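Local coordinates for protein serine-tRNA ligase (Naegleria fowleri, PDB 6BLJ) that probably charges serine-specific transfer RNA with serine by way of an ATP-derived seryl-adenylate, and here holds adenosine monophosphate in its synthetase core, at residues A[51-56]-A[133-138]; A[94-99]-A[126-131]; A[192-197]-A[454-459]; A[465-470]-A[476-481]. All coordinates share one frame; numbering follows the deposited sequence.

Interaction 1: A[51-56]-A[133-138]; sequences RATIGK and EEEVKQ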
loop_
_atom_site.group_PDB
_atom_site.type_symbol
_atom_site.label_atom_id
_atom_site.label_comp_id
_atom_site.label_asym_id
_atom_site.label_seq_id
_atom_site.Cartn_x
_atom_site.Cartn_y
_atom_site.Cartn_z
ATOM N N ARG A 51 20.161 -28.283 -17.489
ATOM C CA ARG A 51 21.349 -28.981 -17.965
ATOM C C ARG A 51 21.029 -29.865 -19.168
ATOM O O ARG A 51 21.835 -29.970 -20.102
ATOM C CB ARG A 51 21.966 -29.800 -16.828
ATOM C CG ARG A 51 23.187 -30.633 -17.231
ATOM C CD ARG A 51 24.258 -29.797 -17.946
ATOM N NE ARG A 51 24.994 -28.892 -17.060
ATOM C CZ ARG A 51 25.847 -27.960 -17.486
ATOM N NH1 ARG A 51 26.480 -27.178 -16.617
ATOM N NH2 ARG A 51 26.063 -27.799 -18.786
ATOM N N ALA A 52 19.857 -30.507 -19.168
ATOM C CA ALA A 52 19.472 -31.313 -20.322
ATOM C C ALA A 52 19.254 -30.434 -21.548
ATOM O O ALA A 52 19.557 -30.835 -22.678
ATOM C CB ALA A 52 18.215 -32.123 -20.002
ATOM N N THR A 53 18.716 -29.234 -21.342
ATOM C CA THR A 53 18.495 -28.314 -22.449
ATOM C C THR A 53 19.816 -27.861 -23.068
ATOM O O THR A 53 19.901 -27.675 -24.287
ATOM C CB THR A 53 17.648 -27.138 -21.975
ATOM O OG1 THR A 53 16.436 -27.662 -21.424
ATOM C CG2 THR A 53 17.290 -26.224 -23.136
ATOM N N ILE A 54 20.854 -27.668 -22.252
ATOM C CA ILE A 54 22.171 -27.382 -22.816
ATOM C C ILE A 54 22.669 -28.561 -23.649
ATOM O O ILE A 54 23.299 -28.376 -24.698
ATOM C CB ILE A 54 23.163 -26.992 -21.705
ATOM C CG1 ILE A 54 22.703 -25.687 -21.045
ATOM C CG2 ILE A 54 24.595 -26.905 -22.249
ATOM C CD1 ILE A 54 23.428 -25.346 -19.770
ATOM N N GLY A 55 22.408 -29.792 -23.195
ATOM C CA GLY A 55 22.812 -30.951 -23.980
ATOM C C GLY A 55 22.138 -30.992 -25.341
ATOM O O GLY A 55 22.775 -31.292 -26.356
ATOM N N LYS A 56 20.844 -30.669 -25.383
ATOM C CA LYS A 56 20.139 -30.617 -26.659
ATOM C C LYS A 56 20.722 -29.533 -27.555
ATOM O O LYS A 56 20.916 -29.746 -28.757
ATOM C CB LYS A 56 18.650 -30.380 -26.424
ATOM N N GLU A 133 18.805 -21.776 -27.783
ATOM C CA GLU A 133 19.550 -20.819 -26.971
ATOM C C GLU A 133 18.611 -20.006 -26.093
ATOM O O GLU A 133 18.918 -19.737 -24.926
ATOM C CB GLU A 133 20.390 -19.899 -27.857
ATOM C CG GLU A 133 21.794 -20.421 -28.100
ATOM C CD GLU A 133 22.534 -19.655 -29.177
ATOM O OE1 GLU A 133 21.925 -18.772 -29.822
ATOM O OE2 GLU A 133 23.731 -19.941 -29.378
ATOM N N GLU A 134 17.447 -19.626 -26.624
ATOM C CA GLU A 134 16.490 -18.901 -25.798
ATOM C C GLU A 134 15.907 -19.807 -24.727
ATOM O O GLU A 134 15.682 -19.369 -23.594
ATOM C CB GLU A 134 15.370 -18.315 -26.658
ATOM C CG GLU A 134 15.767 -17.092 -27.464
ATOM C CD GLU A 134 14.670 -16.642 -28.413
ATOM O OE1 GLU A 134 13.497 -17.033 -28.209
ATOM O OE2 GLU A 134 14.984 -15.903 -29.370
ATOM N N GLU A 135 15.665 -21.075 -25.068
ATOM C CA GLU A 135 15.083 -21.996 -24.101
ATOM C C GLU A 135 16.044 -22.255 -22.943
ATOM O O GLU A 135 15.608 -22.395 -21.791
ATOM C CB GLU A 135 14.668 -23.290 -24.795
ATOM C CG GLU A 135 13.573 -24.015 -24.041
ATOM C CD GLU A 135 13.020 -25.198 -24.791
ATOM O OE1 GLU A 135 13.714 -25.719 -25.689
ATOM O OE2 GLU A 135 11.870 -25.590 -24.490
ATOM N N VAL A 136 17.355 -22.287 -23.223
ATOM C CA VAL A 136 18.349 -22.411 -22.156
ATOM C C VAL A 136 18.254 -21.224 -21.195
ATOM O O VAL A 136 18.282 -21.399 -19.969
ATOM C CB VAL A 136 19.767 -22.531 -22.756
ATOM C CG1 VAL A 136 20.831 -22.429 -21.659
ATOM C CG2 VAL A 136 19.937 -23.837 -23.521
ATOM N N LYS A 137 18.142 -20.004 -21.735
ATOM C CA LYS A 137 18.063 -18.814 -20.885
ATOM C C LYS A 137 16.800 -18.809 -20.037
ATOM O O LYS A 137 16.846 -18.471 -18.849
ATOM C CB LYS A 137 18.130 -17.547 -21.738
ATOM N N GLN A 138 15.660 -19.183 -20.622
ATOM C CA GLN A 138 14.420 -19.198 -19.855
ATOM C C GLN A 138 14.503 -20.195 -18.707
ATOM O O GLN A 138 14.067 -19.904 -17.587
ATOM C CB GLN A 138 13.233 -19.524 -20.763
#

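Interaction 2: A[94-99]-A[126-131]; sequences DVYALF and EVHIKN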
loop_
_atom_site.group_PDB
_atom_site.type_symbol
_atom_site.label_atom_id
_atom_site.label_comp_id
_atom_site.label_asym_id
_atom_site.label_seq_id
_atom_site.Cartn_x
_atom_site.Cartn_y
_atom_site.Cartn_z
ATOM N N ASP A 94 11.484 -32.146 -39.999
ATOM C CA ASP A 94 12.224 -32.871 -38.971
ATOM C C ASP A 94 13.707 -32.980 -39.311
ATOM O O ASP A 94 14.142 -34.005 -39.846
ATOM C CB ASP A 94 11.631 -34.271 -38.797
ATOM C CG ASP A 94 12.193 -35.001 -37.590
ATOM O OD1 ASP A 94 12.869 -34.359 -36.754
ATOM O OD2 ASP A 94 11.955 -36.226 -37.482
ATOM N N VAL A 95 14.504 -31.955 -38.994
ATOM C CA VAL A 95 15.912 -32.022 -39.383
ATOM C C VAL A 95 16.664 -33.064 -38.568
ATOM O O VAL A 95 17.693 -33.566 -39.019
ATOM C CB VAL A 95 16.615 -30.654 -39.253
ATOM C CG1 VAL A 95 16.015 -29.650 -40.213
ATOM C CG2 VAL A 95 16.545 -30.140 -37.822
ATOM N N TYR A 96 16.171 -33.393 -37.370
ATOM C CA TYR A 96 16.849 -34.364 -36.516
ATOM C C TYR A 96 16.992 -35.728 -37.187
ATOM O O TYR A 96 17.974 -36.436 -36.942
ATOM C CB TYR A 96 16.090 -34.500 -35.202
ATOM C CG TYR A 96 16.137 -33.256 -34.351
ATOM C CD1 TYR A 96 17.147 -33.080 -33.418
ATOM C CD2 TYR A 96 15.173 -32.258 -34.477
ATOM C CE1 TYR A 96 17.205 -31.961 -32.632
ATOM C CE2 TYR A 96 15.218 -31.115 -33.681
ATOM C CZ TYR A 96 16.246 -30.978 -32.765
ATOM O OH TYR A 96 16.335 -29.871 -31.961
ATOM N N ALA A 97 16.036 -36.115 -38.039
ATOM C CA ALA A 97 16.070 -37.456 -38.602
ATOM C C ALA A 97 17.237 -37.652 -39.561
ATOM O O ALA A 97 17.599 -38.796 -39.839
ATOM C CB ALA A 97 14.747 -37.771 -39.304
ATOM N N LEU A 98 17.849 -36.566 -40.054
ATOM C CA LEU A 98 18.951 -36.683 -41.003
ATOM C C LEU A 98 20.297 -36.915 -40.332
ATOM O O LEU A 98 21.249 -37.322 -41.007
ATOM C CB LEU A 98 19.058 -35.422 -41.874
ATOM C CG LEU A 98 18.105 -35.187 -43.051
ATOM C CD1 LEU A 98 16.668 -35.019 -42.588
ATOM C CD2 LEU A 98 18.553 -33.960 -43.843
ATOM N N PHE A 99 20.412 -36.660 -39.030
ATOM C CA PHE A 99 21.711 -36.621 -38.378
ATOM C C PHE A 99 21.914 -37.761 -37.385
ATOM O O PHE A 99 22.782 -37.669 -36.512
ATOM C CB PHE A 99 21.908 -35.262 -37.708
ATOM C CG PHE A 99 22.016 -34.127 -38.693
ATOM C CD1 PHE A 99 23.227 -33.843 -39.314
ATOM C CD2 PHE A 99 20.897 -33.370 -39.036
ATOM C CE1 PHE A 99 23.329 -32.808 -40.243
ATOM C CE2 PHE A 99 20.993 -32.333 -39.966
ATOM C CZ PHE A 99 22.209 -32.050 -40.564
ATOM N N GLU A 126 19.020 -20.552 -37.766
ATOM C CA GLU A 126 17.988 -19.542 -37.543
ATOM C C GLU A 126 16.777 -20.087 -36.790
ATOM O O GLU A 126 16.154 -19.353 -36.024
ATOM C CB GLU A 126 17.557 -18.937 -38.879
ATOM C CG GLU A 126 18.600 -18.000 -39.499
ATOM C CD GLU A 126 18.182 -17.455 -40.868
ATOM O OE1 GLU A 126 17.086 -17.813 -41.350
ATOM O OE2 GLU A 126 18.952 -16.672 -41.468
ATOM N N VAL A 127 16.416 -21.348 -36.995
ATOM C CA VAL A 127 15.174 -21.888 -36.461
ATOM C C VAL A 127 15.412 -22.753 -35.228
ATOM O O VAL A 127 14.602 -22.749 -34.299
ATOM C CB VAL A 127 14.416 -22.668 -37.561
ATOM C CG1 VAL A 127 13.174 -23.370 -37.000
ATOM C CG2 VAL A 127 14.040 -21.732 -38.723
ATOM N N HIS A 128 16.505 -23.516 -35.189
ATOM C CA HIS A 128 16.689 -24.467 -34.100
ATOM C C HIS A 128 17.716 -24.018 -33.066
ATOM O O HIS A 128 17.463 -24.128 -31.860
ATOM C CB HIS A 128 17.069 -25.830 -34.673
ATOM C CG HIS A 128 16.009 -26.402 -35.554
ATOM N ND1 HIS A 128 15.149 -27.392 -35.137
ATOM C CD2 HIS A 128 15.687 -26.138 -36.844
ATOM C CE1 HIS A 128 14.326 -27.700 -36.126
ATOM N NE2 HIS A 128 14.636 -26.959 -37.174
ATOM N N ILE A 129 18.885 -23.544 -33.505
ATOM C CA ILE A 129 19.915 -23.127 -32.554
ATOM C C ILE A 129 19.442 -21.912 -31.760
ATOM O O ILE A 129 19.525 -21.886 -30.526
ATOM C CB ILE A 129 21.240 -22.846 -33.283
ATOM C CG1 ILE A 129 21.860 -24.149 -33.798
ATOM C CG2 ILE A 129 22.223 -22.120 -32.362
ATOM C CD1 ILE A 129 23.137 -23.934 -34.601
ATOM N N LYS A 130 18.898 -20.905 -32.452
ATOM C CA LYS A 130 18.383 -19.725 -31.757
ATOM C C LYS A 130 17.257 -20.092 -30.798
ATOM O O LYS A 130 17.212 -19.599 -29.661
ATOM C CB LYS A 130 17.899 -18.688 -32.771
ATOM N N ASN A 131 16.335 -20.958 -31.237
ATOM C CA ASN A 131 15.230 -21.367 -30.370
ATOM C C ASN A 131 15.740 -22.062 -29.110
ATOM O O ASN A 131 15.249 -21.801 -28.006
ATOM C CB ASN A 131 14.268 -22.277 -31.129
ATOM C CG ASN A 131 13.029 -22.614 -30.321
ATOM O OD1 ASN A 131 12.152 -21.771 -30.125
ATOM N ND2 ASN A 131 12.951 -23.851 -29.843
HETATM O O HOH W 1 14.620 -27.854 -32.275
#

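Interaction 3: A[192-197]-A[454-459]; sequences IDIMRK and CIVENY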
loop_
_atom_site.group_PDB
_atom_site.type_symbol
_atom_site.label_atom_id
_atom_site.label_comp_id
_atom_site.label_asym_id
_atom_site.label_seq_id
_atom_site.Cartn_x
_atom_site.Cartn_y
_atom_site.Cartn_z
ATOM N N ILE A 192 5.643 6.392 29.840
ATOM C CA ILE A 192 4.828 7.512 29.349
ATOM C C ILE A 192 4.437 8.450 30.496
ATOM O O ILE A 192 4.472 9.680 30.348
ATOM C CB ILE A 192 3.587 7.013 28.575
ATOM C CG1 ILE A 192 2.828 8.218 27.979
ATOM C CG2 ILE A 192 2.652 6.178 29.475
ATOM C CD1 ILE A 192 1.629 7.825 27.169
ATOM N N ASP A 193 4.082 7.895 31.661
ATOM C CA ASP A 193 3.721 8.737 32.803
ATOM C C ASP A 193 4.922 9.512 33.317
ATOM O O ASP A 193 4.809 10.700 33.641
ATOM C CB ASP A 193 3.123 7.886 33.921
ATOM C CG ASP A 193 1.837 7.205 33.497
ATOM O OD1 ASP A 193 0.953 7.916 32.981
ATOM O OD2 ASP A 193 1.721 5.972 33.643
ATOM N N ILE A 194 6.082 8.857 33.377
ATOM C CA ILE A 194 7.307 9.531 33.800
ATOM C C ILE A 194 7.615 10.705 32.880
ATOM O O ILE A 194 7.872 11.826 33.341
ATOM C CB ILE A 194 8.476 8.529 33.832
ATOM C CG1 ILE A 194 8.221 7.458 34.897
ATOM C CG2 ILE A 194 9.771 9.262 34.083
ATOM C CD1 ILE A 194 9.183 6.273 34.832
ATOM N N MET A 195 7.603 10.466 31.562
ATOM C CA MET A 195 7.976 11.525 30.623
ATOM C C MET A 195 6.989 12.689 30.675
ATOM O O MET A 195 7.388 13.857 30.583
ATOM C CB MET A 195 8.069 10.968 29.199
ATOM C CG MET A 195 9.212 9.983 29.019
ATOM S SD MET A 195 9.393 9.448 27.302
ATOM C CE MET A 195 10.880 8.454 27.455
ATOM N N ARG A 196 5.701 12.396 30.835
ATOM C CA ARG A 196 4.721 13.472 30.975
ATOM C C ARG A 196 4.912 14.225 32.289
ATOM O O ARG A 196 4.748 15.454 32.339
ATOM C CB ARG A 196 3.296 12.917 30.880
ATOM C CG ARG A 196 2.851 12.564 29.447
ATOM C CD ARG A 196 1.425 11.997 29.423
ATOM N NE ARG A 196 0.973 11.751 28.057
ATOM C CZ ARG A 196 -0.030 10.931 27.760
ATOM N NH1 ARG A 196 -0.664 10.282 28.732
ATOM N NH2 ARG A 196 -0.391 10.749 26.498
ATOM N N LYS A 197 5.232 13.505 33.370
ATOM C CA LYS A 197 5.463 14.174 34.650
ATOM C C LYS A 197 6.712 15.047 34.607
ATOM O O LYS A 197 6.820 16.009 35.375
ATOM C CB LYS A 197 5.552 13.144 35.778
ATOM C CG LYS A 197 4.198 12.624 36.256
ATOM C CD LYS A 197 4.342 11.405 37.179
ATOM C CE LYS A 197 5.000 11.772 38.505
ATOM N NZ LYS A 197 4.188 12.776 39.250
ATOM N N CYS A 454 13.380 2.976 28.502
ATOM C CA CYS A 454 13.995 2.045 29.441
ATOM C C CYS A 454 14.797 2.783 30.505
ATOM O O CYS A 454 14.777 2.404 31.681
ATOM C CB CYS A 454 14.879 1.064 28.677
ATOM S SG CYS A 454 15.456 -0.331 29.664
ATOM N N ILE A 455 15.523 3.832 30.110
ATOM C CA ILE A 455 16.302 4.594 31.083
ATOM C C ILE A 455 15.387 5.234 32.118
ATOM O O ILE A 455 15.620 5.122 33.325
ATOM C CB ILE A 455 17.168 5.651 30.378
ATOM C CG1 ILE A 455 18.317 4.983 29.616
ATOM C CG2 ILE A 455 17.691 6.695 31.394
ATOM C CD1 ILE A 455 19.136 5.963 28.776
ATOM N N VAL A 456 14.322 5.911 31.667
ATOM C CA VAL A 456 13.549 6.674 32.646
ATOM C C VAL A 456 12.855 5.737 33.634
ATOM O O VAL A 456 12.685 6.094 34.806
ATOM C CB VAL A 456 12.557 7.644 31.954
ATOM C CG1 VAL A 456 13.309 8.644 31.033
ATOM C CG2 VAL A 456 11.442 6.913 31.215
ATOM N N GLU A 457 12.472 4.520 33.202
ATOM C CA GLU A 457 11.872 3.566 34.139
ATOM C C GLU A 457 12.890 3.024 35.136
ATOM O O GLU A 457 12.583 2.872 36.323
ATOM C CB GLU A 457 11.212 2.407 33.394
ATOM C CG GLU A 457 9.892 2.794 32.707
ATOM C CD GLU A 457 9.091 1.581 32.246
ATOM O OE1 GLU A 457 9.445 0.427 32.602
ATOM O OE2 GLU A 457 8.112 1.788 31.507
ATOM N N ASN A 458 14.103 2.720 34.684
ATOM C CA ASN A 458 15.070 2.130 35.603
ATOM C C ASN A 458 15.718 3.151 36.528
ATOM O O ASN A 458 16.179 2.766 37.610
ATOM C CB ASN A 458 16.144 1.384 34.818
ATOM C CG ASN A 458 15.656 0.037 34.336
ATOM O OD1 ASN A 458 15.571 -0.917 35.109
ATOM N ND2 ASN A 458 15.270 -0.031 33.064
ATOM N N TYR A 459 15.739 4.431 36.147
ATOM C CA TYR A 459 16.397 5.481 36.928
ATOM C C TYR A 459 15.402 6.418 37.610
ATOM O O TYR A 459 15.803 7.470 38.126
ATOM C CB TYR A 459 17.354 6.282 36.026
ATOM C CG TYR A 459 18.644 5.536 35.755
ATOM C CD1 TYR A 459 19.773 5.744 36.545
ATOM C CD2 TYR A 459 18.726 4.584 34.727
ATOM C CE1 TYR A 459 20.973 5.042 36.315
ATOM C CE2 TYR A 459 19.921 3.867 34.500
ATOM C CZ TYR A 459 21.037 4.107 35.301
ATOM O OH TYR A 459 22.218 3.424 35.097
#

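Interaction 4: A[465-470]-A[476-481]; sequences VNVPEV and GGTKFI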
loop_
_atom_site.group_PDB
_atom_site.type_symbol
_atom_site.label_atom_id
_atom_site.label_comp_id
_atom_site.label_asym_id
_atom_site.label_seq_id
_atom_site.Cartn_x
_atom_site.Cartn_y
_atom_site.Cartn_z
ATOM N N VAL A 465 13.971 11.750 37.670
ATOM C CA VAL A 465 14.763 10.724 36.985
ATOM C C VAL A 465 16.244 11.057 37.124
ATOM O O VAL A 465 16.668 12.167 36.776
ATOM C CB VAL A 465 14.396 10.611 35.491
ATOM C CG1 VAL A 465 15.277 9.521 34.795
ATOM C CG2 VAL A 465 12.905 10.344 35.307
ATOM N N ASN A 466 17.024 10.104 37.640
ATOM C CA ASN A 466 18.479 10.225 37.640
ATOM C C ASN A 466 19.029 10.061 36.219
ATOM O O ASN A 466 18.537 9.239 35.440
ATOM C CB ASN A 466 19.102 9.165 38.553
ATOM C CG ASN A 466 18.770 9.388 40.018
ATOM O OD1 ASN A 466 18.851 10.503 40.516
ATOM N ND2 ASN A 466 18.432 8.310 40.724
ATOM N N VAL A 467 20.046 10.846 35.883
ATOM C CA VAL A 467 20.754 10.685 34.603
ATOM C C VAL A 467 21.824 9.604 34.755
ATOM O O VAL A 467 22.667 9.703 35.662
ATOM C CB VAL A 467 21.379 12.006 34.167
ATOM C CG1 VAL A 467 22.194 11.808 32.880
ATOM C CG2 VAL A 467 20.291 13.070 33.978
ATOM N N PRO A 468 21.848 8.581 33.893
ATOM C CA PRO A 468 22.909 7.569 33.985
ATOM C C PRO A 468 24.288 8.220 34.012
ATOM O O PRO A 468 24.555 9.175 33.280
ATOM C CB PRO A 468 22.704 6.724 32.728
ATOM C CG PRO A 468 21.181 6.824 32.466
ATOM C CD PRO A 468 20.821 8.242 32.890
ATOM N N GLU A 469 25.148 7.710 34.895
ATOM C CA GLU A 469 26.448 8.341 35.118
ATOM C C GLU A 469 27.172 8.600 33.800
ATOM O O GLU A 469 27.660 9.706 33.557
ATOM C CB GLU A 469 27.301 7.472 36.032
ATOM C CG GLU A 469 28.439 8.225 36.663
ATOM C CD GLU A 469 29.236 7.363 37.605
ATOM O OE1 GLU A 469 28.745 7.089 38.723
ATOM O OE2 GLU A 469 30.344 6.939 37.212
ATOM N N VAL A 470 27.211 7.597 32.916
ATOM C CA VAL A 470 28.000 7.725 31.693
ATOM C C VAL A 470 27.441 8.788 30.751
ATOM O O VAL A 470 28.176 9.287 29.892
ATOM C CB VAL A 470 28.119 6.360 30.984
ATOM C CG1 VAL A 470 26.836 6.022 30.242
ATOM C CG2 VAL A 470 29.309 6.339 30.034
ATOM N N GLY A 476 26.147 18.235 29.611
ATOM C CA GLY A 476 26.627 19.384 30.359
ATOM C C GLY A 476 26.625 19.200 31.857
ATOM O O GLY A 476 26.518 20.184 32.596
ATOM N N GLY A 477 26.734 17.963 32.333
ATOM C CA GLY A 477 26.807 17.703 33.755
ATOM C C GLY A 477 25.479 17.512 34.468
ATOM O O GLY A 477 25.482 17.318 35.689
ATOM N N THR A 478 24.346 17.576 33.761
ATOM C CA THR A 478 23.051 17.392 34.416
ATOM C C THR A 478 22.986 16.021 35.083
ATOM O O THR A 478 23.213 14.993 34.439
ATOM C CB THR A 478 21.904 17.527 33.409
ATOM O OG1 THR A 478 21.960 18.799 32.754
ATOM C CG2 THR A 478 20.561 17.401 34.123
ATOM N N LYS A 479 22.684 16.008 36.380
ATOM C CA LYS A 479 22.604 14.762 37.131
ATOM C C LYS A 479 21.177 14.277 37.371
ATOM O O LYS A 479 20.983 13.089 37.653
ATOM C CB LYS A 479 23.308 14.912 38.480
ATOM C CG LYS A 479 24.815 15.029 38.365
ATOM C CD LYS A 479 25.450 15.197 39.733
ATOM C CE LYS A 479 26.922 15.547 39.624
ATOM N NZ LYS A 479 27.783 14.420 40.101
ATOM N N PHE A 480 20.186 15.159 37.285
ATOM C CA PHE A 480 18.842 14.824 37.726
ATOM C C PHE A 480 17.836 15.676 36.968
ATOM O O PHE A 480 18.060 16.868 36.749
ATOM C CB PHE A 480 18.718 15.016 39.248
ATOM C CG PHE A 480 17.364 14.652 39.811
ATOM C CD1 PHE A 480 16.978 13.322 39.942
ATOM C CD2 PHE A 480 16.497 15.642 40.256
ATOM C CE1 PHE A 480 15.732 12.980 40.467
ATOM C CE2 PHE A 480 15.256 15.316 40.792
ATOM C CZ PHE A 480 14.870 13.982 40.896
ATOM N N ILE A 481 16.739 15.051 36.555
ATOM C CA ILE A 481 15.616 15.737 35.927
ATOM C C ILE A 481 14.427 15.632 36.877
ATOM O O ILE A 481 13.929 14.528 37.139
ATOM C CB ILE A 481 15.265 15.126 34.563
ATOM C CG1 ILE A 481 16.513 14.852 33.724
ATOM C CG2 ILE A 481 14.309 16.043 33.800
ATOM C CD1 ILE A 481 16.168 14.054 32.460
#

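Interaction 1: A[51-56]-A[133-138]
T53 and V136 make the close part of this contact: methyl CG2 of T53 lies 3.6 Å from CG2 of V136, the two side chains lying alongside and pointing opposite ways. In T53 the methyl takes the place anti to the backbone N, which sends it to the neighbouring helix, while OG1 turns back beside its own backbone N and bonds the carbonyl oxygen of V49, one turn earlier. V136 uses both methyls. CG1 reaches I54, whose CG1 lies athwart it, 3.8 Å away, and W50 and L57 on helix 38-76 extend the same apolar strip.

Away from this strip the packing thins. E135 touches T53 more loosely, through its backbone and the base of its side chain, CB standing 4.3 Å from CG2 of T53; E135 also packs on R296 of the second subunit. None of the touching residues is fully buried. Helical segments 51-56 and 133-138 run nearly antiparallel, at 168°, with their axes 9.2 Å apart at closest approach. Two long helices paired this way form the antiparallel coiled-coil arm of the seryl-tRNA synthetase N-terminal domain, which in this family reaches out to the tRNA.

Interaction 2: A[94-99]-A[126-131]
V95 lays its methyl CG2 over one face of the H128 imidazole, a CH-pi contact inside the N-terminal tRNA-binding arm, where the loop between helices 89-93 and 101-105 packs against the long helix 114-147. The methyl sits 3.9 Å from the ring centroid and 19° off the ring normal, displaced toward the CE1 side, where CE1 of H128 is 3.7 Å away. It gets there because CG2 of V95 sits between the backbone N and the carbonyl carbon, with CG1 anti to that carbon.

The imidazole of H128 is set anti to its own carbonyl carbon, chi1 -62°, and projects from the helix to meet the loop. That helix is not quite regular here: a wider pi-type turn spans 126-129. Y123, on the same helix, meets the imidazole with its ring and also touches V95, so valine and histidine share an aromatic neighbour. K430 of the second subunit packs on H128 as well.

Y96 comes in from another direction. Its ring and that of H128 form an oblique pair, inclined at 75° with centroids 5.9 Å apart, and the ring also rests on I60 of helix 38-76. The two polar ends are joined indirectly: one water in the plane of the phenol ring lies 2.7 Å from OH of Y96 and 2.9 Å from ND1 of H128.

Interaction 3: A[192-197]-A[454-459]
I194, the first residue of 192-197 to make real contact, pushes two branches into helix 448-458. CG2, anti to the backbone N, lies 3.9 Å from CB of V456, the two side chains passing head to tail. The other branch, extended through CG1, carries CD1 to the backbone beyond: 3.5 Å from the carbonyl oxygen of V456 and 3.9 Å from CA of E457. One residue on, M195 leaves its helix at an angle to the interface, but its stretched chain brings the terminal methyl CE within 4.1 Å of CG2 of V456, roughly perpendicular to that valine. M195 also rests on L452 and C453 of the partner helix.

Helical segments 192-197 and 454-458 cross at 86°, with axes 9.5 Å apart, so contact concentrates around V456. This joins helix 191-197 to the helix that follows the strand 436-447 of the class II core, with the side chain of M195 about 11 Å from the bound AMP. The chemistry is apolar, except that the carboxylate of E457 accepts bonds from the backbone N of H191 and of G397: a buried acid is satisfied by main-chain donors at the margin of a hydrophobic joint.

Interaction 4: A[465-470]-A[476-481]
F480 swings its ring anti to the backbone N (chi1 -178°), which carries it along the backbone of V465 and up to the side-chain amide of N466. Ring atom CD1 of F480 is 3.4 Å from OD1 of N466, with amide and ring planes turned 53° apart. Farther along the chain, CG1 of V467 is anti to its backbone N (chi1 176°), leaving CG2 beside that nitrogen. There CG2 of V467, like CB, lies 3.5 Å from the carbonyl O of T478, and it also meets CG1 of I481 at 4.2 Å.

The backbones between them form a short antiparallel pairing, with N466 and F480 on one face and V465 and I481 on the other. V465 and I481 form a hydrogen-bonded pair: N of V465 gives to O of I481 at 2.8 Å, and N of I481 returns a bond to O of V465 at 2.9 Å. N466 and F480 follow as a non-hydrogen-bonded pair. Past the strand ends, N of V467 still reaches O of K479 at 3.0 Å.

V467 and I481 both pack on M224 of helix 220-238, and OG1 of T478 bonds R223 from the same helix. Main-chain bonds therefore fix the register of this C-terminal hairpin-like pairing, while apolar side chains and the T478 hydroxyl join it to helix 220-238.

Overall arrangement
From the N terminus, the chain climbs helix 38-76 and returns along helix 114-147; interaction 1 closes that long excursion. Interaction 2 is nested inside it, tying the connecting loop at 94-99 to the returning helix; the centres of interactions 1 and 2 are about 14 Å apart. Both belong to the arm. Interactions 3 and 4 follow in series on the opposite side of the chain's centre, with interactions 1 and 3 some 65 Å apart between centres. Interaction 3 closes a loop of over 250 residues across the synthetase core, and interaction 4 a short one near the C terminus. These two touch: Y459 O lies 2.9 Å from N466 N, and I194 packs on V465.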